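Local coordinates for protein amidohydrolase 2 (Bifidobacterium longum subsp. infantis, PDB 6UVZ) that probably acts as a hydrolase of the metallo-dependent hydrolase superfamily, built on a TIM-barrel fold, at residues L6-S11 and V214-N219; V50-G55 and S77-K82; G193-G198 and E224-F229. All blocks are in the same frame, centred on the assembly; numbering follows the deposited sequence.

The three contacts sample one TIM barrel, whose strands run parallel in chain order from 7-13 to 214-216. Contact 1 joins the first strand to the last; contact 2, nested between its two segments along the chain, joins the second to the third. Their centres lie about 10 Å apart and they share the sheet: Val-8 O and Leu-53 N, 3.0 Å apart, probably form a hydrogen bond. Contact 3 pairs the loop after 187-191 with the short helix 223-226 that follows strand 214-216; its segments alternate with those of contact 1, about 15 Å away between centres, and Asn-219 ND2 reaches Gly-193 O. Contact 1 thus touches both others, while contacts 2 and 3, centres about 22 Å apart, sit separately.

Contact 1. Residues L6-S11 and V214-N219; sequences LNVIDS and VLYSSN
Ser-11 meets Tyr-216 at the seam of the TIM barrel, where the eighth strand comes back to the first. Strands 7-10 and 214-216 are turned 97° apart, so they meet at a corner and not as a regular pair. Ser-11 N donates to Tyr-216 O over 3.2 Å, with an N-H...O angle of 160°. Ser-11 OG, set between its own backbone N and carbonyl carbon (chi1 59°), turns to the same oxygen; the modelled separation is too short for its exact value to be trusted. One water bridges the seam, donating to Ile-9 O at 2.9 Å and accepting weakly from Tyr-216 N at 3.3 Å. Asp-10 OD2 takes His-12 N and, weakly, Ser-218 N at 3.4 Å, while OD1 faces Ser-218 OG in a bond whose length is doubtful. An alanine in place of Asp-10 would probably leave Ser-218 OG and the amides of Ser-218 and His-12 without these acceptors. Other polar ends are satisfied nearby: Ser-217 OG by Ser-192 OG, and Tyr-216 OH by Tyr-45 OH. Val-8 CG1 lies 3.5 Å from Tyr-216 CE2, the two side chains crossing at a slant. Beside it Ile-9 O sits in the ring plane at the edge, 3.6 Å from Tyr-216 CD2.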
# COMPACT_ATOMS: atom_id res chain seq x y z
N LEU A 6 -7.53 13.92 15.57
CA LEU A 6 -7.37 13.71 14.14
C LEU A 6 -7.74 12.28 13.79
O LEU A 6 -7.30 11.34 14.46
CB LEU A 6 -5.93 14.01 13.70
CG LEU A 6 -5.52 13.55 12.30
CD1 LEU A 6 -6.12 14.45 11.23
CD2 LEU A 6 -4.00 13.50 12.18
N ASN A 7 -8.54 12.11 12.74
CA ASN A 7 -8.93 10.79 12.25
C ASN A 7 -7.87 10.27 11.28
O ASN A 7 -7.43 11.00 10.39
CB ASN A 7 -10.29 10.84 11.57
CG ASN A 7 -11.40 11.30 12.50
OD1 ASN A 7 -11.36 11.02 13.70
ND2 ASN A 7 -12.38 12.00 11.96
N VAL A 8 -7.47 9.02 11.47
CA VAL A 8 -6.38 8.42 10.70
C VAL A 8 -6.83 7.07 10.16
O VAL A 8 -7.38 6.25 10.90
CB VAL A 8 -5.11 8.25 11.56
CG1 VAL A 8 -4.05 7.47 10.81
CG2 VAL A 8 -4.57 9.61 11.98
N ILE A 9 -6.60 6.85 8.87
CA ILE A 9 -6.83 5.56 8.22
C ILE A 9 -5.50 5.08 7.66
O ILE A 9 -4.93 5.72 6.77
CB ILE A 9 -7.89 5.64 7.11
CG1 ILE A 9 -9.28 5.88 7.71
CG2 ILE A 9 -7.89 4.38 6.27
CD1 ILE A 9 -10.39 5.92 6.68
N ASP A 10 -5.01 3.96 8.18
CA ASP A 10 -3.73 3.40 7.74
C ASP A 10 -3.95 2.61 6.46
O ASP A 10 -4.53 1.52 6.49
CB ASP A 10 -3.13 2.52 8.83
CG ASP A 10 -1.62 2.41 8.73
OD1 ASP A 10 -0.94 2.63 9.75
OD2 ASP A 10 -1.12 2.12 7.63
N SER A 11 -3.48 3.14 5.33
CA SER A 11 -3.72 2.50 4.05
C SER A 11 -2.75 1.36 3.75
O SER A 11 -2.86 0.74 2.68
CB SER A 11 -3.66 3.54 2.92
OG SER A 11 -2.40 4.19 2.89
N VAL A 214 -3.16 11.25 -2.53
CA VAL A 214 -2.02 10.89 -1.69
C VAL A 214 -2.55 10.26 -0.41
O VAL A 214 -3.39 10.85 0.28
CB VAL A 214 -1.13 12.11 -1.37
CG1 VAL A 214 -0.06 11.73 -0.37
CG2 VAL A 214 -0.51 12.66 -2.64
N LEU A 215 -2.07 9.06 -0.10
CA LEU A 215 -2.57 8.27 1.02
C LEU A 215 -1.52 8.21 2.13
O LEU A 215 -0.33 8.05 1.86
CB LEU A 215 -2.92 6.85 0.58
CG LEU A 215 -3.80 6.69 -0.66
CD1 LEU A 215 -3.80 5.24 -1.12
CD2 LEU A 215 -5.22 7.15 -0.37
N TYR A 216 -1.98 8.34 3.38
CA TYR A 216 -1.11 8.11 4.52
C TYR A 216 -0.86 6.61 4.68
O TYR A 216 -1.80 5.81 4.68
CB TYR A 216 -1.70 8.68 5.80
CG TYR A 216 -1.08 8.07 7.04
CD1 TYR A 216 0.20 8.42 7.45
CD2 TYR A 216 -1.77 7.13 7.80
CE1 TYR A 216 0.77 7.86 8.58
CE2 TYR A 216 -1.21 6.56 8.93
CZ TYR A 216 0.06 6.93 9.31
OH TYR A 216 0.63 6.37 10.43
N SER A 217 0.41 6.24 4.84
CA SER A 217 0.80 4.85 5.00
C SER A 217 1.91 4.76 6.04
O SER A 217 2.86 5.54 6.00
CB SER A 217 1.27 4.26 3.66
OG SER A 217 1.98 3.05 3.86
N SER A 218 1.77 3.81 6.97
CA SER A 218 2.77 3.60 8.00
C SER A 218 3.77 2.51 7.65
O SER A 218 4.91 2.55 8.14
CB SER A 218 2.10 3.23 9.33
OG SER A 218 1.46 1.97 9.25
N ASN A 219 3.38 1.53 6.83
CA ASN A 219 4.22 0.38 6.50
C ASN A 219 4.63 -0.38 7.76
O ASN A 219 5.70 -0.99 7.81
CB ASN A 219 5.45 0.79 5.68
CG ASN A 219 6.03 -0.35 4.88
OD1 ASN A 219 5.36 -1.35 4.62
ND2 ASN A 219 7.29 -0.21 4.48
O HOH W 1 -4.93 7.01 4.20

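Contact 2. Residues V50-G55 and S77-K82; sequences VNFLGG and SPLILK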
# COMPACT_ATOMS: atom_id res chain seq x y z
N VAL A 50 -4.41 9.95 18.29
CA VAL A 50 -5.25 10.07 17.11
C VAL A 50 -6.37 9.05 17.20
O VAL A 50 -6.29 8.05 17.91
CB VAL A 50 -4.43 9.88 15.81
CG1 VAL A 50 -3.40 10.99 15.66
CG2 VAL A 50 -3.76 8.52 15.79
N ASN A 51 -7.45 9.32 16.47
CA ASN A 51 -8.61 8.43 16.41
C ASN A 51 -8.37 7.43 15.28
O ASN A 51 -8.58 7.74 14.11
CB ASN A 51 -9.89 9.22 16.21
CG ASN A 51 -11.13 8.40 16.51
OD1 ASN A 51 -11.09 7.45 17.29
ND2 ASN A 51 -12.25 8.77 15.89
N PHE A 52 -7.92 6.23 15.64
CA PHE A 52 -7.58 5.20 14.66
C PHE A 52 -8.87 4.57 14.14
O PHE A 52 -9.55 3.84 14.86
CB PHE A 52 -6.66 4.16 15.29
CG PHE A 52 -6.19 3.10 14.33
CD1 PHE A 52 -5.67 3.46 13.10
CD2 PHE A 52 -6.26 1.76 14.66
CE1 PHE A 52 -5.23 2.49 12.21
CE2 PHE A 52 -5.82 0.79 13.79
CZ PHE A 52 -5.31 1.16 12.56
N LEU A 53 -9.20 4.86 12.88
CA LEU A 53 -10.42 4.36 12.26
C LEU A 53 -10.24 3.01 11.58
O LEU A 53 -11.20 2.50 10.99
CB LEU A 53 -10.94 5.38 11.24
CG LEU A 53 -11.32 6.76 11.79
CD1 LEU A 53 -11.93 7.62 10.69
CD2 LEU A 53 -12.27 6.63 12.96
N GLY A 54 -9.05 2.43 11.64
CA GLY A 54 -8.79 1.15 11.01
C GLY A 54 -7.70 1.25 9.96
O GLY A 54 -7.23 2.32 9.59
N GLY A 55 -7.30 0.07 9.47
CA GLY A 55 -6.21 -0.04 8.53
C GLY A 55 -6.56 -0.92 7.35
O GLY A 55 -7.56 -1.64 7.35
N SER A 77 -11.31 -8.66 13.39
CA SER A 77 -11.12 -7.40 14.09
C SER A 77 -11.73 -6.26 13.28
O SER A 77 -11.47 -6.15 12.07
CB SER A 77 -9.63 -7.14 14.32
OG SER A 77 -9.42 -5.86 14.90
N PRO A 78 -12.54 -5.40 13.89
CA PRO A 78 -13.12 -4.27 13.14
C PRO A 78 -12.09 -3.31 12.59
O PRO A 78 -12.40 -2.55 11.67
CB PRO A 78 -14.03 -3.59 14.17
CG PRO A 78 -14.32 -4.65 15.19
CD PRO A 78 -13.07 -5.48 15.27
N LEU A 79 -10.86 -3.32 13.12
CA LEU A 79 -9.83 -2.40 12.66
C LEU A 79 -9.25 -2.80 11.30
O LEU A 79 -8.48 -2.02 10.74
CB LEU A 79 -8.71 -2.31 13.69
CG LEU A 79 -9.08 -1.71 15.04
CD1 LEU A 79 -7.90 -1.75 15.99
CD2 LEU A 79 -9.58 -0.28 14.87
N ILE A 80 -9.59 -3.97 10.78
CA ILE A 80 -9.14 -4.39 9.45
C ILE A 80 -10.22 -3.96 8.47
O ILE A 80 -11.21 -4.67 8.24
CB ILE A 80 -8.85 -5.89 9.39
CG1 ILE A 80 -7.79 -6.27 10.43
CG2 ILE A 80 -8.38 -6.28 8.00
CD1 ILE A 80 -7.42 -7.74 10.42
N LEU A 81 -10.04 -2.78 7.89
CA LEU A 81 -11.05 -2.22 7.00
C LEU A 81 -11.07 -2.95 5.66
O LEU A 81 -12.13 -3.36 5.17
CB LEU A 81 -10.80 -0.73 6.79
CG LEU A 81 -11.56 0.26 7.69
CD1 LEU A 81 -11.56 -0.20 9.14
CD2 LEU A 81 -10.95 1.65 7.57
N LYS A 82 -9.90 -3.13 5.05
CA LYS A 82 -9.78 -3.78 3.75
C LYS A 82 -8.64 -4.78 3.79
O LYS A 82 -7.70 -4.65 4.58
CB LYS A 82 -9.55 -2.76 2.63
CG LYS A 82 -10.65 -1.73 2.47
CD LYS A 82 -11.95 -2.36 2.01
CE LYS A 82 -13.06 -1.33 1.88
NZ LYS A 82 -14.32 -1.91 1.35
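Gly-55 and Ile-80 face each other as a parallel beta bridge between the second and third strands of the barrel, the two strands of a beta-alpha-beta unit that crosses over through helix 65-73. The pairing rests on two backbone bonds, both made by Gly-55, one as donor and one as acceptor. Gly-55 N donates to Leu-79 O at 2.7 Å, an N-H...O angle of 163°, and Gly-55 O accepts Leu-81 N at 2.8 Å with a more bent 146°. Gripping the neighbours of Ile-80 on both sides in this way is the signature of parallel strands.

Leu-81 can be followed outward from the backbone. Leu-81 CB lies 3.4 Å from Gly-55 O, and Leu-81 CG, one bond further, is 4.0 Å from Leu-53 O. The two methyls, Leu-81 CD1 and Leu-81 CD2, then straddle that Leu-53 oxygen, and Leu-81 CD1 also meets Gly-54 CA at 3.6 Å. Gly-54 has no side chain to stand in the way, and its backbone angles themselves call for glycine.

Ahead of the bridge, a type I turn from Ser-77 to Ile-80 brings Leu-79 up to Phe-52. The Phe-52 CG is anti to its backbone N (chi1 -176°). Ring atoms CD2 and CE2 of Phe-52 meet the Leu-79 methyls, with Phe-52 CD2 and Leu-79 CD2 3.9 Å apart. Gly-54 N lies over the centre of one ring face. Phe-52 also stacks with Tyr-45, and Leu-79 touches Val-38 and Ala-42 of the same helix, 38-47.

The directional bonds found here run between peptide groups, so the register is probably set by them, with the apolar side-chain contacts adding packing.

Contact 3. Residues G193-G198 and E224-F229; sequences GDNPVG and ELNSTF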
# COMPACT_ATOMS: atom_id res chain seq x y z
N GLY A 193 7.50 3.42 2.85
CA GLY A 193 8.59 2.68 2.26
C GLY A 193 9.44 1.95 3.29
O GLY A 193 9.24 2.10 4.49
N ASP A 194 10.39 1.14 2.82
CA ASP A 194 11.31 0.44 3.70
C ASP A 194 12.42 1.34 4.23
O ASP A 194 13.32 0.84 4.92
CB ASP A 194 11.92 -0.77 2.98
CG ASP A 194 10.87 -1.73 2.46
OD1 ASP A 194 9.66 -1.40 2.54
OD2 ASP A 194 11.24 -2.82 1.98
N ASN A 195 12.38 2.63 3.93
CA ASN A 195 13.36 3.60 4.38
C ASN A 195 12.63 4.87 4.77
O ASN A 195 11.50 5.11 4.33
CB ASN A 195 14.40 3.90 3.29
CG ASN A 195 15.12 2.66 2.80
OD1 ASN A 195 16.13 2.25 3.37
ND2 ASN A 195 14.60 2.06 1.74
N PRO A 196 13.24 5.70 5.61
CA PRO A 196 12.67 7.03 5.87
C PRO A 196 12.52 7.81 4.58
O PRO A 196 13.45 7.91 3.79
CB PRO A 196 13.68 7.68 6.82
CG PRO A 196 14.35 6.53 7.49
CD PRO A 196 14.42 5.43 6.46
N VAL A 197 11.32 8.36 4.37
CA VAL A 197 11.02 9.05 3.11
C VAL A 197 11.90 10.29 2.98
O VAL A 197 12.22 10.97 3.96
CB VAL A 197 9.53 9.40 3.03
CG1 VAL A 197 8.68 8.14 3.07
CG2 VAL A 197 9.14 10.34 4.16
N GLY A 198 12.29 10.58 1.74
CA GLY A 198 13.11 11.73 1.45
C GLY A 198 12.28 12.97 1.20
O GLY A 198 11.33 12.96 0.41
N GLU A 224 9.74 -0.09 11.47
CA GLU A 224 10.62 -0.22 12.63
C GLU A 224 11.94 -0.91 12.30
O GLU A 224 12.64 -1.35 13.22
CB GLU A 224 9.91 -0.98 13.75
CG GLU A 224 8.74 -0.22 14.36
CD GLU A 224 9.17 0.98 15.17
OE1 GLU A 224 10.36 1.06 15.54
OE2 GLU A 224 8.32 1.86 15.44
N LEU A 225 12.30 -1.01 11.02
CA LEU A 225 13.56 -1.62 10.61
C LEU A 225 14.64 -0.58 10.37
O LEU A 225 15.69 -0.61 11.02
CB LEU A 225 13.34 -2.47 9.34
CG LEU A 225 14.50 -3.36 8.91
CD1 LEU A 225 14.78 -4.42 9.96
CD2 LEU A 225 14.22 -4.00 7.56
N ASN A 226 14.41 0.35 9.45
CA ASN A 226 15.34 1.43 9.17
C ASN A 226 14.87 2.77 9.74
O ASN A 226 15.46 3.81 9.43
CB ASN A 226 15.56 1.56 7.66
CG ASN A 226 16.04 0.27 7.03
OD1 ASN A 226 16.55 -0.62 7.71
ND2 ASN A 226 15.88 0.16 5.72
N SER A 227 13.82 2.76 10.56
CA SER A 227 13.29 4.00 11.12
C SER A 227 12.49 3.65 12.38
O SER A 227 12.78 2.65 13.04
CB SER A 227 12.48 4.74 10.05
OG SER A 227 11.92 5.94 10.57
N THR A 228 11.49 4.47 12.69
CA THR A 228 10.59 4.21 13.80
C THR A 228 9.21 4.75 13.43
O THR A 228 9.09 5.74 12.71
CB THR A 228 11.08 4.87 15.11
OG1 THR A 228 12.44 4.48 15.36
CG2 THR A 228 10.22 4.43 16.28
N PHE A 229 8.17 4.06 13.92
CA PHE A 229 6.81 4.53 13.71
C PHE A 229 6.65 5.96 14.23
O PHE A 229 6.09 6.82 13.54
CB PHE A 229 5.82 3.59 14.39
CG PHE A 229 4.40 3.75 13.93
CD1 PHE A 229 4.08 4.60 12.88
CD2 PHE A 229 3.37 3.04 14.54
CE1 PHE A 229 2.77 4.74 12.45
CE2 PHE A 229 2.07 3.18 14.11
CZ PHE A 229 1.77 4.03 13.07
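Pro-196 lays the outer part of its ring against Asn-226 and Ser-227: Pro-196 CG is 3.6 Å from Ser-227 CB and also 3.5 Å from Asn-226 O, so it touches a methylene carbon and a carbonyl together. The second point of contact is the Asn-226 side chain. Its CG is anti to the carbonyl carbon (chi1 -55°), and from there ND2 extends to the 194-195 backbone and side chain. Asn-226 ND2 lies 2.8 Å from Asp-194 O, but the N-H...O angle of 117° makes this a weak bond. A second weak bond runs from Asn-226 ND2 to Asn-195 OD1 at 3.2 Å. The two asparagine side chains lie side by side and point the same way, their amide planes 34° apart.

Both segments follow barrel strands, 187-191 and 214-216, at the C-terminal end where TIM-barrel enzymes characteristically carry their active site. Asp-194 OD1 also accepts Asn-219 ND2, which ties the first loop to the loop that follows the eighth strand. Within 224-229, Glu-224 OE2 takes Phe-229 N at 2.7 Å, from above the carboxylate plane, at the start of helix 229-239, where the side chain of Thr-228 at the N-cap makes no capping bond.

Between the segments the chemistry is neutral and mostly at the surface: two weak, bent hydrogen bonds from one amide NH2 and one proline edge, with no salt bridge, which is consistent with a modest hold.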